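Local atomic coordinates of glycerate 2-kinase (Pyrococcus horikoshii, PDB entry 1X3L), a protein that phosphorylates D-glycerate to 2-phosphoglycerate at the expense of ATP, with magnesium as the preferred metal cofactor. Residues Ala297-Gln309 against Glu346-Ala360. Sequence-based numbering, arbitrary orientation. Where two conformers were deposited one is given.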
# COMPACT_ATOMS: atom_id res chain seq x y z
N ALA A 297 -8.73 -11.21 13.17
CA ALA A 297 -9.08 -12.04 12.02
C ALA A 297 -10.22 -13.03 12.28
O ALA A 297 -11.20 -13.05 11.55
CB ALA A 297 -7.85 -12.79 11.53
N LYS A 298 -10.06 -13.85 13.31
CA LYS A 298 -11.07 -14.85 13.66
C LYS A 298 -12.47 -14.25 13.74
O LYS A 298 -13.44 -14.80 13.20
CB LYS A 298 -10.72 -15.50 15.01
CG LYS A 298 -11.83 -16.36 15.60
CD LYS A 298 -11.52 -16.72 17.05
CE LYS A 298 -12.71 -17.37 17.74
NZ LYS A 298 -13.06 -18.70 17.16
N ASP A 299 -12.57 -13.12 14.41
CA ASP A 299 -13.83 -12.43 14.57
C ASP A 299 -14.35 -11.80 13.27
O ASP A 299 -15.56 -11.76 13.03
CB ASP A 299 -13.67 -11.40 15.69
CG ASP A 299 -13.30 -12.08 17.02
OD1 ASP A 299 -14.18 -12.74 17.60
OD2 ASP A 299 -12.13 -11.98 17.45
N ALA A 300 -13.44 -11.34 12.42
CA ALA A 300 -13.86 -10.78 11.14
C ALA A 300 -14.55 -11.90 10.35
O ALA A 300 -15.55 -11.68 9.67
CB ALA A 300 -12.65 -10.25 10.36
N GLY A 301 -14.03 -13.12 10.48
CA GLY A 301 -14.62 -14.26 9.79
C GLY A 301 -16.01 -14.59 10.33
O GLY A 301 -16.91 -14.98 9.58
N LEU A 302 -16.20 -14.45 11.63
CA LEU A 302 -17.50 -14.73 12.23
C LEU A 302 -18.51 -13.67 11.81
O LEU A 302 -19.67 -13.98 11.57
CB LEU A 302 -17.39 -14.76 13.77
CG LEU A 302 -16.68 -15.95 14.42
CD1 LEU A 302 -16.71 -15.79 15.95
CD2 LEU A 302 -17.37 -17.24 14.04
N PHE A 303 -18.07 -12.42 11.72
CA PHE A 303 -18.96 -11.32 11.36
C PHE A 303 -19.37 -11.37 9.88
O PHE A 303 -20.54 -11.21 9.55
CB PHE A 303 -18.32 -9.98 11.74
CG PHE A 303 -18.04 -9.85 13.23
CD1 PHE A 303 -19.01 -10.20 14.16
CD2 PHE A 303 -16.81 -9.38 13.69
CE1 PHE A 303 -18.76 -10.10 15.53
CE2 PHE A 303 -16.56 -9.28 15.08
CZ PHE A 303 -17.53 -9.64 15.99
N ILE A 304 -18.40 -11.61 9.00
CA ILE A 304 -18.71 -11.72 7.57
C ILE A 304 -19.60 -12.95 7.37
O ILE A 304 -20.55 -12.93 6.59
CB ILE A 304 -17.41 -11.84 6.74
CG1 ILE A 304 -16.65 -10.51 6.78
CG2 ILE A 304 -17.73 -12.23 5.31
CD1 ILE A 304 -15.23 -10.56 6.24
N GLY A 305 -19.29 -14.01 8.11
CA GLY A 305 -20.09 -15.22 8.03
C GLY A 305 -21.53 -14.97 8.48
O GLY A 305 -22.46 -15.54 7.91
N SER A 306 -21.72 -14.13 9.49
CA SER A 306 -23.07 -13.84 10.00
C SER A 306 -23.90 -13.08 8.96
O SER A 306 -25.11 -13.27 8.87
CB SER A 306 -23.01 -13.02 11.30
OG SER A 306 -22.59 -11.69 11.07
N ILE A 307 -23.25 -12.22 8.19
CA ILE A 307 -23.96 -11.47 7.16
C ILE A 307 -24.32 -12.43 6.02
O ILE A 307 -25.41 -12.36 5.45
CB ILE A 307 -23.11 -10.30 6.62
CG1 ILE A 307 -22.89 -9.27 7.74
CG2 ILE A 307 -23.79 -9.66 5.41
CD1 ILE A 307 -21.97 -8.13 7.35
N VAL A 308 -23.40 -13.34 5.69
CA VAL A 308 -23.66 -14.31 4.64
C VAL A 308 -24.85 -15.18 5.03
O VAL A 308 -25.67 -15.53 4.19
CB VAL A 308 -22.44 -15.21 4.38
CG1 VAL A 308 -22.84 -16.42 3.53
CG2 VAL A 308 -21.37 -14.42 3.67
N GLN A 309 -24.95 -15.51 6.32
CA GLN A 309 -26.06 -16.31 6.83
C GLN A 309 -27.40 -15.60 6.60
O GLN A 309 -28.36 -16.20 6.12
CB GLN A 309 -25.93 -16.55 8.33
CG GLN A 309 -24.99 -17.63 8.76
CD GLN A 309 -25.07 -17.87 10.26
OE1 GLN A 309 -24.72 -17.00 11.07
NE2 GLN A 309 -25.55 -19.05 10.65
N GLU A 346 -7.28 -17.33 8.96
CA GLU A 346 -8.18 -17.46 10.10
C GLU A 346 -9.56 -16.88 9.79
O GLU A 346 -10.57 -17.36 10.31
CB GLU A 346 -7.57 -16.82 11.36
CG GLU A 346 -6.65 -17.80 12.09
CD GLU A 346 -6.32 -17.38 13.52
OE1 GLU A 346 -7.14 -16.67 14.15
OE2 GLU A 346 -5.25 -17.79 14.03
N ILE A 347 -9.62 -15.85 8.95
CA ILE A 347 -10.91 -15.27 8.56
C ILE A 347 -11.71 -16.36 7.85
O ILE A 347 -12.87 -16.63 8.19
CB ILE A 347 -10.74 -14.10 7.57
CG1 ILE A 347 -10.20 -12.86 8.29
CG2 ILE A 347 -12.08 -13.81 6.89
CD1 ILE A 347 -9.96 -11.68 7.37
N ALA A 348 -11.08 -16.97 6.85
CA ALA A 348 -11.71 -18.03 6.06
C ALA A 348 -12.14 -19.22 6.90
O ALA A 348 -13.29 -19.67 6.81
CB ALA A 348 -10.74 -18.50 4.97
N LEU A 349 -11.23 -19.74 7.72
CA LEU A 349 -11.53 -20.90 8.54
C LEU A 349 -12.61 -20.62 9.58
O LEU A 349 -13.49 -21.45 9.81
CB LEU A 349 -10.26 -21.42 9.23
CG LEU A 349 -10.42 -22.68 10.09
CD1 LEU A 349 -10.83 -23.86 9.21
CD2 LEU A 349 -9.11 -22.99 10.80
N SER A 350 -12.55 -19.44 10.18
CA SER A 350 -13.52 -19.09 11.22
C SER A 350 -14.94 -19.01 10.65
O SER A 350 -15.92 -19.34 11.33
CB SER A 350 -13.14 -17.75 11.85
OG SER A 350 -13.97 -17.46 12.96
N ALA A 351 -15.04 -18.57 9.40
CA ALA A 351 -16.34 -18.43 8.76
C ALA A 351 -16.96 -19.73 8.27
O ALA A 351 -18.16 -19.77 8.01
CB ALA A 351 -16.23 -17.45 7.58
N THR A 352 -16.17 -20.80 8.16
CA THR A 352 -16.69 -22.08 7.67
C THR A 352 -17.95 -22.61 8.33
O THR A 352 -18.86 -23.07 7.64
CB THR A 352 -15.63 -23.22 7.74
OG1 THR A 352 -15.19 -23.39 9.09
CG2 THR A 352 -14.45 -22.91 6.84
N ARG A 353 -18.04 -22.55 9.65
CA ARG A 353 -19.22 -23.07 10.32
C ARG A 353 -20.49 -22.30 9.99
O ARG A 353 -21.53 -22.90 9.73
CB ARG A 353 -19.02 -23.11 11.84
CG ARG A 353 -20.15 -23.85 12.56
CD ARG A 353 -19.72 -24.34 13.93
NE ARG A 353 -20.65 -25.34 14.47
CZ ARG A 353 -20.40 -26.11 15.53
NH1 ARG A 353 -19.24 -26.00 16.17
NH2 ARG A 353 -21.30 -26.99 15.94
N LYS A 354 -20.41 -20.98 9.99
CA LYS A 354 -21.58 -20.17 9.69
C LYS A 354 -22.09 -20.28 8.26
O LYS A 354 -23.27 -20.03 8.01
CB LYS A 354 -21.33 -18.70 10.04
CG LYS A 354 -21.59 -18.37 11.52
CD LYS A 354 -21.26 -16.92 11.83
CE LYS A 354 -21.64 -16.56 13.26
NZ LYS A 354 -23.11 -16.51 13.45
N ILE A 355 -21.23 -20.64 7.31
CA ILE A 355 -21.69 -20.75 5.93
C ILE A 355 -21.89 -22.19 5.50
O ILE A 355 -22.14 -22.47 4.32
CB ILE A 355 -20.73 -20.05 4.91
CG1 ILE A 355 -19.41 -20.82 4.81
CG2 ILE A 355 -20.48 -18.60 5.34
CD1 ILE A 355 -18.52 -20.34 3.65
N SER A 356 -21.79 -23.11 6.45
CA SER A 356 -21.97 -24.53 6.17
C SER A 356 -23.33 -24.78 5.51
O SER A 356 -24.36 -24.27 5.96
CB SER A 356 -21.88 -25.34 7.47
OG SER A 356 -22.00 -26.73 7.21
N ASP A 357 -23.32 -25.56 4.43
CA ASP A 357 -24.53 -25.91 3.69
C ASP A 357 -25.17 -24.78 2.88
O ASP A 357 -26.25 -24.95 2.31
CB ASP A 357 -25.58 -26.51 4.63
CG ASP A 357 -25.16 -27.86 5.17
OD1 ASP A 357 -24.65 -28.68 4.39
OD2 ASP A 357 -25.36 -28.11 6.38
N LEU A 358 -24.52 -23.62 2.82
CA LEU A 358 -25.06 -22.51 2.05
C LEU A 358 -24.38 -22.47 0.68
O LEU A 358 -23.27 -22.99 0.50
CB LEU A 358 -24.83 -21.19 2.78
CG LEU A 358 -25.44 -21.08 4.19
CD1 LEU A 358 -25.11 -19.73 4.80
CD2 LEU A 358 -26.94 -21.29 4.11
N GLU A 359 -25.05 -21.87 -0.30
CA GLU A 359 -24.50 -21.73 -1.64
C GLU A 359 -23.68 -20.44 -1.58
O GLU A 359 -24.06 -19.41 -2.16
CB GLU A 359 -25.62 -21.59 -2.68
CG GLU A 359 -26.46 -22.84 -2.85
CD GLU A 359 -25.63 -24.04 -3.24
OE1 GLU A 359 -24.78 -23.91 -4.15
OE2 GLU A 359 -25.81 -25.12 -2.64
N ALA A 360 -22.57 -20.50 -0.86
CA ALA A 360 -21.74 -19.33 -0.69
C ALA A 360 -20.26 -19.66 -0.67
O ALA A 360 -19.86 -20.82 -0.49
CB ALA A 360 -22.12 -18.61 0.60
O HOH W 1 -7.62 -14.07 14.78
O HOH W 2 -14.98 -19.92 14.53
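The carbonyl oxygen of Lys-298 is gripped twice: it accepts its own helical bond from the backbone N of Leu-302, and Ser-350 OG reaches the same Lys-298 O at 2.7 Å from the opposite face of the carbonyl plane. With OG anti to its backbone nitrogen (chi1 -173°), the serine hydroxyl approaches this oxygen obliquely, tilted out of the carbonyl plane; Leu-302 CG and Lys-298 CG also pack against OG, and a water donates to it. This bond sits where helical segments 297-309 and 346-351 come very close, their axes only 7.0 Å apart and crossing at -48°. At Gly-301 the backbones meet directly: its CA lies 3.4 Å from Ile-347 O in a CA-H...O contact. One turn on, Gly-305 presents another bare surface to Ala-351 and Lys-354. At the start of helix 297-314, Ile-347 CG1 rests against the CB atoms of Ala-297 and Ala-300, and a water joins Lys-298 N to Glu-346 OE1, while the other carboxylate oxygen bonds His-403. Farther along, the Lys-354 chain runs over Leu-302 O and bends at its last torsion (chi4 -70°), so that NZ donates a 2.9 Å hydrogen bond to Gln-309 OE1. Val-308 CG1 packs against both Ile-355 CG2 and Ala-360 CB, each 3.7 Å away, and the valine also touches Ala-431 and Val-433 of strand 427-435. Helix 297-314 links the adjacent parallel strands 285-290 and 322-328 in a beta-alpha-beta crossover, and helix 343-351 packs on the glycine face of this crossover helix, beside the mixed sheet.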